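Local coordinates for mutual gliding motility protein C (MglC) (PDB 7CT3) that probably takes part in controlling cell polarity during gliding motility in Myxococcus xanthus, as a Roadblock/LC7-domain protein that interacts with its paralog MglB, at residues A46-E49 with Y50-L54; Q56-N59 with A60-L64; L7-V10 with V11-E15; D99-F102 with G103-R106; V74-E77 with K78-T81. One frame throughout, in Å; residues are numbered along the deposited sequence.

Contact 1 of 5, residues A46-E49 with Y50-L54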
loop_
_atom_site.group_PDB
_atom_site.type_symbol
_atom_site.label_atom_id
_atom_site.label_comp_id
_atom_site.label_asym_id
_atom_site.label_seq_id
_atom_site.Cartn_x
_atom_site.Cartn_y
_atom_site.Cartn_z
ATOM N N ALA A 46 3.099 16.249 -8.478
ATOM C CA ALA A 46 2.590 15.369 -7.400
ATOM C C ALA A 46 1.119 15.688 -7.107
ATOM O O ALA A 46 0.335 14.745 -6.983
ATOM C CB ALA A 46 3.439 15.514 -6.164
ATOM N N TRP A 47 0.752 16.970 -7.002
ATOM C CA TRP A 47 -0.651 17.393 -6.735
ATOM C C TRP A 47 -1.572 16.867 -7.840
ATOM O O TRP A 47 -2.685 16.428 -7.518
ATOM C CB TRP A 47 -0.754 18.913 -6.581
ATOM C CG TRP A 47 -0.196 19.405 -5.282
ATOM C CD1 TRP A 47 0.898 20.201 -5.102
ATOM C CD2 TRP A 47 -0.688 19.097 -3.968
ATOM N NE1 TRP A 47 1.108 20.423 -3.767
ATOM C CE2 TRP A 47 0.152 19.758 -3.047
ATOM C CE3 TRP A 47 -1.763 18.342 -3.483
ATOM C CZ2 TRP A 47 -0.048 19.679 -1.670
ATOM C CZ3 TRP A 47 -1.962 18.270 -2.122
ATOM C CH2 TRP A 47 -1.114 18.928 -1.231
ATOM N N VAL A 48 -1.122 16.916 -9.095
ATOM C CA VAL A 48 -1.881 16.396 -10.269
ATOM C C VAL A 48 -2.139 14.898 -10.060
ATOM O O VAL A 48 -3.302 14.485 -10.163
ATOM C CB VAL A 48 -1.142 16.684 -11.589
ATOM C CG1 VAL A 48 -1.681 15.863 -12.752
ATOM C CG2 VAL A 48 -1.184 18.165 -11.922
ATOM N N GLU A 49 -1.099 14.114 -9.759
ATOM C CA GLU A 49 -1.233 12.645 -9.575
ATOM C C GLU A 49 -2.100 12.359 -8.345
ATOM O O GLU A 49 -2.948 11.449 -8.437
ATOM C CB GLU A 49 0.136 11.970 -9.508
ATOM C CG GLU A 49 0.863 12.033 -10.836
ATOM C CD GLU A 49 1.944 10.994 -11.041
ATOM O OE1 GLU A 49 2.254 10.267 -10.082
ATOM O OE2 GLU A 49 2.475 10.920 -12.162
ATOM N N TYR A 50 -1.948 13.122 -7.259
ATOM C CA TYR A 50 -2.768 12.939 -6.032
ATOM C C TYR A 50 -4.256 13.107 -6.375
ATOM O O TYR A 50 -5.066 12.244 -5.989
ATOM C CB TYR A 50 -2.319 13.875 -4.908
ATOM C CG TYR A 50 -3.045 13.666 -3.601
ATOM C CD1 TYR A 50 -3.477 12.407 -3.208
ATOM C CD2 TYR A 50 -3.302 14.729 -2.751
ATOM C CE1 TYR A 50 -4.153 12.212 -2.014
ATOM C CE2 TYR A 50 -3.974 14.549 -1.551
ATOM C CZ TYR A 50 -4.401 13.288 -1.182
ATOM O OH TYR A 50 -5.064 13.097 -0.005
ATOM N N ALA A 51 -4.608 14.171 -7.100
ATOM C CA ALA A 51 -5.981 14.414 -7.599
ATOM C C ALA A 51 -6.458 13.185 -8.383
ATOM O O ALA A 51 -7.593 12.752 -8.172
ATOM C CB ALA A 51 -6.016 15.659 -8.447
ATOM N N ASN A 52 -5.600 12.627 -9.236
ATOM C CA ASN A 52 -5.951 11.500 -10.142
ATOM C C ASN A 52 -5.990 10.166 -9.378
ATOM O O ASN A 52 -6.429 9.180 -9.988
ATOM C CB ASN A 52 -4.999 11.445 -11.338
ATOM C CG ASN A 52 -5.185 12.620 -12.273
ATOM O OD1 ASN A 52 -6.237 13.251 -12.269
ATOM N ND2 ASN A 52 -4.170 12.939 -13.057
ATOM N N LEU A 53 -5.553 10.129 -8.113
ATOM C CA LEU A 53 -5.609 8.916 -7.247
ATOM C C LEU A 53 -6.893 8.913 -6.407
ATOM O O LEU A 53 -7.242 7.836 -5.912
ATOM C CB LEU A 53 -4.389 8.866 -6.316
ATOM C CG LEU A 53 -3.043 8.535 -6.959
ATOM C CD1 LEU A 53 -1.923 8.634 -5.932
ATOM C CD2 LEU A 53 -3.047 7.151 -7.591
ATOM N N LEU A 54 -7.550 10.063 -6.218
ATOM C CA LEU A 54 -8.616 10.234 -5.191
ATOM C C LEU A 54 -9.704 9.161 -5.344
ATOM O O LEU A 54 -10.045 8.538 -4.321
ATOM C CB LEU A 54 -9.209 11.642 -5.270
ATOM C CG LEU A 54 -8.332 12.772 -4.734
ATOM C CD1 LEU A 54 -9.079 14.096 -4.801
ATOM C CD2 LEU A 54 -7.868 12.497 -3.309
#
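Trp47 meets the edge of the Tyr50 ring with the six-membered part of its indole: CZ3 lies 3.8 Å from Tyr50 CD2, close to the tyrosine plane, and CE3 stands 4.0 Å from the same CD2. The contact is apolar, between neighbours that point the same way off helix 44-61. Tyr50 carries CG anti to its own N (chi1 -176°) and Trp47 carries CG anti to its carbonyl carbon (chi1 -74°); the two torsions swing the rings to the same flank of the helix, where they lie side by side. Across the helix from the sheet, the amide of Asn52 lies alongside Val48, with ND2 3.9 Å from Val48 CG1, a loose contact. Beneath both pairs runs the helical backbone. Tyr50 N reaches Ala46 O at 2.8 Å, and Ala51 N reaches Trp47 O at 3.0 Å; Asn52 N meets Val48 O at 3.1 Å on a more bent path, 146° at the hydrogen. Ala46, Glu49 and Leu53 face strand 79-87, all three touching Val79, while Glu49 and Asn52 also pack on Thr68 of the second subunit. Glu49 sends OE1 out to Ser76 OG and Lys78 N. Two donors on one carboxylate oxygen would be expected to favour the charged form and to tie the helix to the turn of hairpin 74-81.

Contact 2 of 5, residues Q56-N59 with A60-L64. With NA (sodium ion), chain B.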
loop_
_atom_site.group_PDB
_atom_site.type_symbol
_atom_site.label_atom_id
_atom_site.label_comp_id
_atom_site.label_asym_id
_atom_site.label_seq_id
_atom_site.Cartn_x
_atom_site.Cartn_y
_atom_site.Cartn_z
ATOM N N GLN A 56 -9.608 6.187 -6.713
ATOM C CA GLN A 56 -9.037 4.835 -6.473
ATOM C C GLN A 56 -8.672 4.677 -4.991
ATOM O O GLN A 56 -8.853 3.564 -4.467
ATOM C CB GLN A 56 -7.845 4.595 -7.400
ATOM C CG GLN A 56 -8.191 4.711 -8.878
ATOM C CD GLN A 56 -9.500 4.037 -9.222
ATOM O OE1 GLN A 56 -9.717 2.861 -8.927
ATOM N NE2 GLN A 56 -10.389 4.785 -9.857
ATOM N N LEU A 57 -8.194 5.739 -4.332
ATOM C CA LEU A 57 -7.915 5.727 -2.870
ATOM C C LEU A 57 -9.176 5.273 -2.129
ATOM O O LEU A 57 -9.079 4.353 -1.308
ATOM C CB LEU A 57 -7.483 7.118 -2.387
ATOM C CG LEU A 57 -6.083 7.558 -2.803
ATOM C CD1 LEU A 57 -5.828 9.002 -2.402
ATOM C CD2 LEU A 57 -5.028 6.654 -2.196
ATOM N N ARG A 58 -10.321 5.896 -2.414
ATOM C CA ARG A 58 -11.588 5.608 -1.691
ATOM C C ARG A 58 -12.037 4.175 -2.016
ATOM O O ARG A 58 -12.576 3.514 -1.113
ATOM C CB ARG A 58 -12.657 6.651 -2.027
ATOM C CG ARG A 58 -13.857 6.627 -1.086
ATOM C CD ARG A 58 -15.181 6.650 -1.831
ATOM N NE ARG A 58 -15.315 5.458 -2.661
ATOM C CZ ARG A 58 -15.807 4.287 -2.258
ATOM N NH1 ARG A 58 -16.256 4.127 -1.022
ATOM N NH2 ARG A 58 -15.853 3.272 -3.103
ATOM N N ASN A 59 -11.816 3.702 -3.245
ATOM C CA ASN A 59 -12.166 2.313 -3.655
ATOM C C ASN A 59 -11.339 1.321 -2.825
ATOM O O ASN A 59 -11.936 0.411 -2.225
ATOM C CB ASN A 59 -11.961 2.078 -5.153
ATOM C CG ASN A 59 -12.960 2.813 -6.023
ATOM O OD1 ASN A 59 -14.020 3.237 -5.562
ATOM N ND2 ASN A 59 -12.629 2.965 -7.292
ATOM N N ALA A 60 -10.014 1.480 -2.803
ATOM C CA ALA A 60 -9.082 0.585 -2.073
ATOM C C ALA A 60 -9.322 0.700 -0.561
ATOM O O ALA A 60 -9.202 -0.326 0.141
ATOM C CB ALA A 60 -7.652 0.901 -2.442
ATOM N N ALA A 61 -9.672 1.896 -0.079
ATOM C CA ALA A 61 -9.929 2.182 1.354
ATOM C C ALA A 61 -11.035 1.264 1.896
ATOM O O ALA A 61 -10.979 0.913 3.087
ATOM C CB ALA A 61 -10.281 3.639 1.538
ATOM N N GLU A 62 -11.995 0.870 1.057
ATOM C CA GLU A 62 -13.110 -0.035 1.459
ATOM C C GLU A 62 -12.553 -1.296 2.137
ATOM O O GLU A 62 -13.206 -1.803 3.067
ATOM C CB GLU A 62 -13.972 -0.380 0.245
ATOM C CG GLU A 62 -14.836 0.778 -0.216
ATOM C CD GLU A 62 -16.150 0.941 0.530
ATOM O OE1 GLU A 62 -16.529 0.025 1.292
ATOM O OE2 GLU A 62 -16.793 1.986 0.349
ATOM N N THR A 63 -11.382 -1.783 1.718
ATOM C CA THR A 63 -10.771 -3.028 2.264
ATOM C C THR A 63 -10.460 -2.860 3.759
ATOM O O THR A 63 -10.445 -3.887 4.467
ATOM C CB THR A 63 -9.543 -3.469 1.455
ATOM O OG1 THR A 63 -8.491 -2.518 1.610
ATOM C CG2 THR A 63 -9.848 -3.668 -0.015
ATOM N N LEU A 64 -10.251 -1.629 4.241
ATOM C CA LEU A 64 -9.962 -1.345 5.677
ATOM C C LEU A 64 -11.106 -1.814 6.585
ATOM O O LEU A 64 -10.839 -2.046 7.774
ATOM C CB LEU A 64 -9.735 0.153 5.874
ATOM C CG LEU A 64 -8.429 0.705 5.313
ATOM C CD1 LEU A 64 -8.494 2.222 5.213
ATOM C CD2 LEU A 64 -7.253 0.267 6.176
HETATM NA NA NA B . -9.655 -3.329 9.281
HETATM O O HOH W 1 -11.568 -3.364 10.847
HETATM O O HOH W 2 -8.663 -1.592 10.585
#
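Arg58 and Glu62, one helical turn apart, form a salt bridge: NH1 gives its hydrogen to Glu62 OE2 at 2.6 Å. The carboxylate oxygen sits in the guanidinium plane, at its edge, and uses the anti lone pair, the two flat groups turned 57° against each other. Each group has a second partner, the carbonyl Phe25 O for Arg58 NH1 and the Lys65 ammonium for Glu62 OE1. Among the other side-chain hydrogen bonds, Arg58 NH2 reaches Asn59 OD1 at 3.1 Å on an in-plane lone pair, and Asn59 ND2 passes a weak bond to Gln56 OE1. A leucine in place of Arg58 would probably leave Glu62 OE2 and Phe25 O without this donor and the Asn59 amide with just its weak bond to Gln56. The backbone bonds change along the way: Ala60 N to Gln56 O is nearly straight at 2.9 Å, whereas Glu62 N makes only weak bonds, to Arg58 O and Asn59 O. Ala60 O then takes both Thr63 N and, at 2.7 Å, Thr63 OG1. This is a helix tightening into a 3-10 turn, whose end delivers Leu64 O to sodium at 2.3 Å, in a main-chain carbonyl site shared with Thr66 O, Val69 O and two waters.

Contact 3 of 5, residues L7-V10 with V11-E15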
loop_
_atom_site.group_PDB
_atom_site.type_symbol
_atom_site.label_atom_id
_atom_site.label_comp_id
_atom_site.label_asym_id
_atom_site.label_seq_id
_atom_site.Cartn_x
_atom_site.Cartn_y
_atom_site.Cartn_z
ATOM N N LEU A 7 -3.655 15.909 12.250
ATOM C CA LEU A 7 -3.321 15.911 10.798
ATOM C C LEU A 7 -2.075 16.775 10.588
ATOM O O LEU A 7 -1.186 16.358 9.825
ATOM C CB LEU A 7 -4.503 16.444 9.981
ATOM C CG LEU A 7 -5.842 15.731 10.177
ATOM C CD1 LEU A 7 -6.909 16.344 9.286
ATOM C CD2 LEU A 7 -5.723 14.238 9.913
ATOM N N GLU A 8 -2.006 17.925 11.262
ATOM C CA GLU A 8 -0.854 18.860 11.169
ATOM C C GLU A 8 0.398 18.166 11.719
ATOM O O GLU A 8 1.463 18.291 11.088
ATOM C CB GLU A 8 -1.153 20.167 11.904
ATOM C CG GLU A 8 0.022 21.129 11.904
ATOM C CD GLU A 8 -0.265 22.494 12.500
ATOM O OE1 GLU A 8 -1.289 22.631 13.195
ATOM O OE2 GLU A 8 0.543 23.414 12.267
ATOM N N SER A 9 0.276 17.453 12.842
ATOM C CA SER A 9 1.398 16.718 13.485
ATOM C C SER A 9 1.993 15.710 12.494
ATOM O O SER A 9 3.235 15.634 12.397
ATOM C CB SER A 9 0.958 16.049 14.758
ATOM O OG SER A 9 2.005 15.248 15.287
ATOM N N VAL A 10 1.147 14.981 11.760
ATOM C CA VAL A 10 1.616 13.968 10.768
ATOM C C VAL A 10 2.444 14.683 9.694
ATOM O O VAL A 10 3.595 14.277 9.458
ATOM C CB VAL A 10 0.452 13.174 10.148
ATOM C CG1 VAL A 10 0.933 12.274 9.021
ATOM C CG2 VAL A 10 -0.285 12.356 11.194
ATOM N N VAL A 11 1.882 15.721 9.075
ATOM C CA VAL A 11 2.538 16.440 7.943
ATOM C C VAL A 11 3.867 17.024 8.441
ATOM O O VAL A 11 4.862 16.923 7.704
ATOM C CB VAL A 11 1.604 17.504 7.337
ATOM C CG1 VAL A 11 2.323 18.374 6.317
ATOM C CG2 VAL A 11 0.379 16.856 6.708
ATOM N N ASN A 12 3.891 17.565 9.659
ATOM C CA ASN A 12 5.094 18.210 10.253
ATOM C C ASN A 12 6.204 17.166 10.449
ATOM O O ASN A 12 7.375 17.525 10.265
ATOM C CB ASN A 12 4.758 18.947 11.552
ATOM C CG ASN A 12 4.005 20.244 11.332
ATOM O OD1 ASN A 12 3.920 20.751 10.214
ATOM N ND2 ASN A 12 3.465 20.804 12.403
ATOM N N GLN A 13 5.856 15.918 10.780
ATOM C CA GLN A 13 6.838 14.861 11.150
ATOM C C GLN A 13 7.393 14.148 9.908
ATOM O O GLN A 13 8.504 13.615 10.001
ATOM C CB GLN A 13 6.196 13.830 12.079
ATOM C CG GLN A 13 5.960 14.333 13.494
ATOM C CD GLN A 13 5.375 13.243 14.358
ATOM O OE1 GLN A 13 6.053 12.284 14.721
ATOM N NE2 GLN A 13 4.099 13.375 14.680
ATOM N N VAL A 14 6.648 14.096 8.800
ATOM C CA VAL A 14 6.981 13.218 7.638
ATOM C C VAL A 14 7.557 14.076 6.509
ATOM O O VAL A 14 6.800 14.896 5.950
ATOM C CB VAL A 14 5.756 12.412 7.168
ATOM C CG1 VAL A 14 6.064 11.588 5.926
ATOM C CG2 VAL A 14 5.210 11.521 8.275
ATOM N N GLU A 15 8.839 13.872 6.183
ATOM C CA GLU A 15 9.527 14.551 5.053
ATOM C C GLU A 15 8.788 14.189 3.761
ATOM O O GLU A 15 8.561 12.984 3.525
ATOM C CB GLU A 15 11.006 14.156 4.958
ATOM C CG GLU A 15 11.877 14.632 6.117
ATOM C CD GLU A 15 11.408 15.874 6.857
ATOM O OE1 GLU A 15 10.999 15.741 8.031
ATOM O OE2 GLU A 15 11.466 16.973 6.270
#
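Val10, Val11 and Ser9 carry this C-terminal part of helix 4-13, an N-terminal helix of the Roadblock/LC7 domain laid against the sheet. Val10 has the largest area buried within this stretch, yet its CG1 comes no nearer than 4.4 Å to Val14 CG2, so the two valines only brush. Both face helix 102-117, packing on Val108, and Val10 also meets Cys20 and Leu94 of the sheet. Val11 lies on the same buried flank against Ala17, Cys20 and Phe33; its CG2 rests 3.5 Å from Leu7 O, the carbonyl that receives Val11 N at 3.2 Å. Ser9 works the other flank. With OG anti to the backbone N (chi1 174°), it accepts from Gln13 NE2 at 2.9 Å, and that same NH2 group makes a weak bond to Ser9 O. A leucine at the Gln13 position is likely to cost Ser9 OG this donor and leave the hydroxyl free to swing. The helix frays here: Gln13 N divides itself between Ser9 O and Val10 O, both weakly, before Val14 leaves helical geometry. On the exposed side, Asn12 ND2 settles 3.5 Å from Glu8 CG, the carboxylate and amide planes 64° apart.

Contact 4 of 5, residues D99-F102 with G103-R106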
loop_
_atom_site.group_PDB
_atom_site.type_symbol
_atom_site.label_atom_id
_atom_site.label_comp_id
_atom_site.label_asym_id
_atom_site.label_seq_id
_atom_site.Cartn_x
_atom_site.Cartn_y
_atom_site.Cartn_z
ATOM N N ASP A 99 9.685 10.839 -3.244
ATOM C CA ASP A 99 11.066 10.993 -2.711
ATOM C C ASP A 99 11.024 11.241 -1.197
ATOM O O ASP A 99 12.107 11.357 -0.601
ATOM C CB ASP A 99 11.820 12.105 -3.445
ATOM C CG ASP A 99 12.100 11.787 -4.904
ATOM O OD1 ASP A 99 12.062 10.592 -5.268
ATOM O OD2 ASP A 99 12.354 12.733 -5.667
ATOM N N GLY A 100 9.830 11.310 -0.599
ATOM C CA GLY A 100 9.648 11.452 0.859
ATOM C C GLY A 100 10.030 10.184 1.610
ATOM O O GLY A 100 10.520 9.234 0.973
ATOM N N ASN A 101 9.807 10.174 2.925
ATOM C CA ASN A 101 10.133 9.051 3.840
ATOM C C ASN A 101 8.874 8.202 4.055
ATOM O O ASN A 101 8.123 8.469 5.011
ATOM C CB ASN A 101 10.718 9.565 5.157
ATOM C CG ASN A 101 11.352 8.465 5.979
ATOM O OD1 ASN A 101 10.983 7.301 5.856
ATOM N ND2 ASN A 101 12.307 8.824 6.818
ATOM N N PHE A 102 8.663 7.199 3.203
ATOM C CA PHE A 102 7.458 6.329 3.216
ATOM C C PHE A 102 7.417 5.528 4.524
ATOM O O PHE A 102 6.334 5.412 5.119
ATOM C CB PHE A 102 7.427 5.443 1.968
ATOM C CG PHE A 102 6.144 4.676 1.767
ATOM C CD1 PHE A 102 4.915 5.314 1.797
ATOM C CD2 PHE A 102 6.167 3.315 1.516
ATOM C CE1 PHE A 102 3.739 4.604 1.593
ATOM C CE2 PHE A 102 4.994 2.608 1.308
ATOM C CZ PHE A 102 3.781 3.253 1.347
ATOM N N GLY A 103 8.562 5.000 4.963
ATOM C CA GLY A 103 8.682 4.253 6.231
ATOM C C GLY A 103 8.226 5.084 7.418
ATOM O O GLY A 103 7.451 4.580 8.244
ATOM N N LYS A 104 8.683 6.330 7.505
ATOM C CA LYS A 104 8.296 7.259 8.597
ATOM C C LYS A 104 6.795 7.556 8.473
ATOM O O LYS A 104 6.107 7.539 9.502
ATOM C CB LYS A 104 9.167 8.517 8.550
ATOM C CG LYS A 104 8.960 9.496 9.697
ATOM C CD LYS A 104 9.438 8.976 11.034
ATOM C CE LYS A 104 9.179 9.935 12.177
ATOM N NZ LYS A 104 9.755 11.275 11.915
ATOM N N GLY A 105 6.302 7.792 7.254
ATOM C CA GLY A 105 4.866 8.015 6.994
ATOM C C GLY A 105 4.013 6.912 7.600
ATOM O O GLY A 105 3.062 7.224 8.338
ATOM N N ARG A 106 4.350 5.654 7.308
ATOM C CA ARG A 106 3.600 4.461 7.783
ATOM C C ARG A 106 3.620 4.436 9.317
ATOM O O ARG A 106 2.548 4.240 9.929
ATOM C CB ARG A 106 4.199 3.190 7.175
ATOM C CG ARG A 106 4.000 3.072 5.671
ATOM C CD ARG A 106 4.574 1.791 5.090
ATOM N NE ARG A 106 4.003 0.616 5.736
ATOM C CZ ARG A 106 4.666 -0.263 6.483
ATOM N NH1 ARG A 106 5.972 -0.150 6.675
ATOM N NH2 ARG A 106 4.015 -1.274 7.030
HETATM O O HOH W 3 11.331 4.927 3.888
#
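Phe102 and Arg106 make the tight part, at the start of helix 102-117. Arg106 CD lies over one face of the phenyl ring, 4.2 Å from its centroid and 21° off the normal, offset toward the rim near CE2: a CH-pi contact made by the aliphatic stem. Chi1 of -171° puts CG of Phe102 anti to the backbone N, and the ring touches Leu80, Val82 and Ser73. Arg106 of the second subunit packs on it as well, and the relation is reciprocal. Beyond CD the guanidinium leads off to Glu71 in a salt bridge. The other side is looser and wet. Asn101 is the N-cap, its OD1 accepting Lys104 N at 3.0 Å; the bond is straight at the hydrogen, yet the donor stands above the carbonyl plane, away from the lone pairs. Lys104 CB presses against the amide, 3.4 Å from Asn101 CG. A water 3.1 Å from Asn101 OD1 gives it a hydrogen and accepts from Gly103 N at 3.0 Å. Two first-turn N-H groups are thus served by one side chain, directly and through water, while Gly105 N and Arg106 N begin the regular pattern. Such capping would offset the positive N-terminal end of the helix dipole, with hydrophobic anchoring just one residue further on.

Contact 5 of 5, residues V74-E77 with K78-T81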
loop_
_atom_site.group_PDB
_atom_site.type_symbol
_atom_site.label_atom_id
_atom_site.label_comp_id
_atom_site.label_asym_id
_atom_site.label_seq_id
_atom_site.Cartn_x
_atom_site.Cartn_y
_atom_site.Cartn_z
ATOM N N VAL A 74 -2.142 3.216 -2.046
ATOM C CA VAL A 74 -2.341 3.306 -3.517
ATOM C C VAL A 74 -1.356 4.358 -4.019
ATOM O O VAL A 74 -1.503 5.540 -3.632
ATOM C CB VAL A 74 -3.802 3.633 -3.872
ATOM C CG1 VAL A 74 -3.996 3.806 -5.366
ATOM C CG2 VAL A 74 -4.755 2.572 -3.335
ATOM N N ASN A 75 -0.362 3.926 -4.796
ATOM C CA ASN A 75 0.831 4.740 -5.134
ATOM C C ASN A 75 0.891 4.976 -6.643
ATOM O O ASN A 75 0.502 4.083 -7.417
ATOM C CB ASN A 75 2.117 4.080 -4.635
ATOM C CG ASN A 75 2.139 3.883 -3.134
ATOM O OD1 ASN A 75 1.424 4.563 -2.399
ATOM N ND2 ASN A 75 2.962 2.955 -2.671
ATOM N N SER A 76 1.370 6.155 -7.026
ATOM C CA SER A 76 1.716 6.526 -8.417
ATOM C C SER A 76 3.239 6.670 -8.504
ATOM O O SER A 76 3.919 6.415 -7.485
ATOM C CB SER A 76 1.008 7.789 -8.812
ATOM O OG SER A 76 1.456 8.879 -8.019
ATOM N N GLU A 77 3.748 7.067 -9.668
ATOM C CA GLU A 77 5.188 7.372 -9.869
ATOM C C GLU A 77 5.614 8.482 -8.895
ATOM O O GLU A 77 6.708 8.367 -8.333
ATOM C CB GLU A 77 5.451 7.748 -11.330
ATOM C CG GLU A 77 5.323 6.568 -12.278
ATOM C CD GLU A 77 5.564 6.874 -13.748
ATOM O OE1 GLU A 77 6.045 7.987 -14.056
ATOM O OE2 GLU A 77 5.268 5.993 -14.586
ATOM N N LYS A 78 4.772 9.498 -8.674
ATOM C CA LYS A 78 5.162 10.745 -7.954
ATOM C C LYS A 78 4.575 10.807 -6.536
ATOM O O LYS A 78 5.086 11.611 -5.734
ATOM C CB LYS A 78 4.721 11.975 -8.753
ATOM C CG LYS A 78 5.364 12.114 -10.124
ATOM C CD LYS A 78 4.999 13.410 -10.824
ATOM C CE LYS A 78 5.500 13.474 -12.251
ATOM N NZ LYS A 78 4.879 14.595 -12.994
ATOM N N VAL A 79 3.545 10.021 -6.219
ATOM C CA VAL A 79 2.802 10.165 -4.933
ATOM C C VAL A 79 2.626 8.793 -4.293
ATOM O O VAL A 79 2.235 7.852 -5.006
ATOM C CB VAL A 79 1.434 10.845 -5.119
ATOM C CG1 VAL A 79 0.688 10.971 -3.798
ATOM C CG2 VAL A 79 1.567 12.198 -5.789
ATOM N N LEU A 80 2.899 8.721 -2.992
ATOM C CA LEU A 80 2.637 7.537 -2.141
ATOM C C LEU A 80 1.526 7.905 -1.161
ATOM O O LEU A 80 1.479 9.075 -0.727
ATOM C CB LEU A 80 3.915 7.141 -1.401
ATOM C CG LEU A 80 5.192 7.134 -2.237
ATOM C CD1 LEU A 80 6.390 6.781 -1.372
ATOM C CD2 LEU A 80 5.082 6.174 -3.413
ATOM N N THR A 81 0.657 6.951 -0.840
ATOM C CA THR A 81 -0.416 7.138 0.163
ATOM C C THR A 81 -0.355 6.007 1.184
ATOM O O THR A 81 0.123 4.902 0.843
ATOM C CB THR A 81 -1.803 7.262 -0.476
ATOM O OG1 THR A 81 -2.147 6.011 -1.072
ATOM C CG2 THR A 81 -1.870 8.379 -1.496
#
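Ser76 and Val79 close a two-residue beta hairpin that joins strand 71-75 to strand 79-87 of the Roadblock/LC7 fold, with Glu77 and Lys78 at the turn. The backbone gives one clean bond, Ser76 N to Val79 O at 2.8 Å. Val79 N is taken by a side chain instead, Ser76 OG at 3.0 Å; chi1 of 64° tucks this hydroxyl between its own N and carbonyl carbon, and it is also bound to Glu49 OE1. Further along, side chains stand in for the backbone again. Asn75 OD1 accepts Thr81 N at 3.0 Å, and Thr81 OG1 donates to Val74 O at 2.7 Å, so side-chain oxygens take part in bridging the strands here. Outward from here, helix 44-61 holds the turn through Glu49 and covers Val74 and Thr81 with Leu57. Phe102 of helix 102-117 packs on Asn75 and Leu80. The second subunit completes the arrangement: Val74 and Asn75 pair antiparallel with one of its strands, carrying the sheet across the interface, and Asn75 ND2 binds Glu71 of that subunit. The amide is therefore fixed at both ends, while over it Leu80 CD2 sits 3.7 Å from Asn75 CG.

Overall arrangement
Contact 5, the most buried, is the one strand-to-strand contact, joined by backbone and side-chain hydrogen bonds, and touches contacts 1, 2 and 4; contacts 1 to 4 are partly buried, each with a surface flank. Contacts 1 and 2 share helix 44-61 on one side of the sheet, linked where Tyr50 packs on Leu57: the first is aromatic and carboxylate-anchored, the second built on a salt bridge and ending at sodium. Contacts 3 and 4 belong to the helices on the other side, joined by the Glu15–Asn101 backbone bond; one is the fraying end of a helix, the other a capped beginning. Contacts 1, 2, 4 and 5 reach the second subunit, whereas contact 3 stays within its own chain.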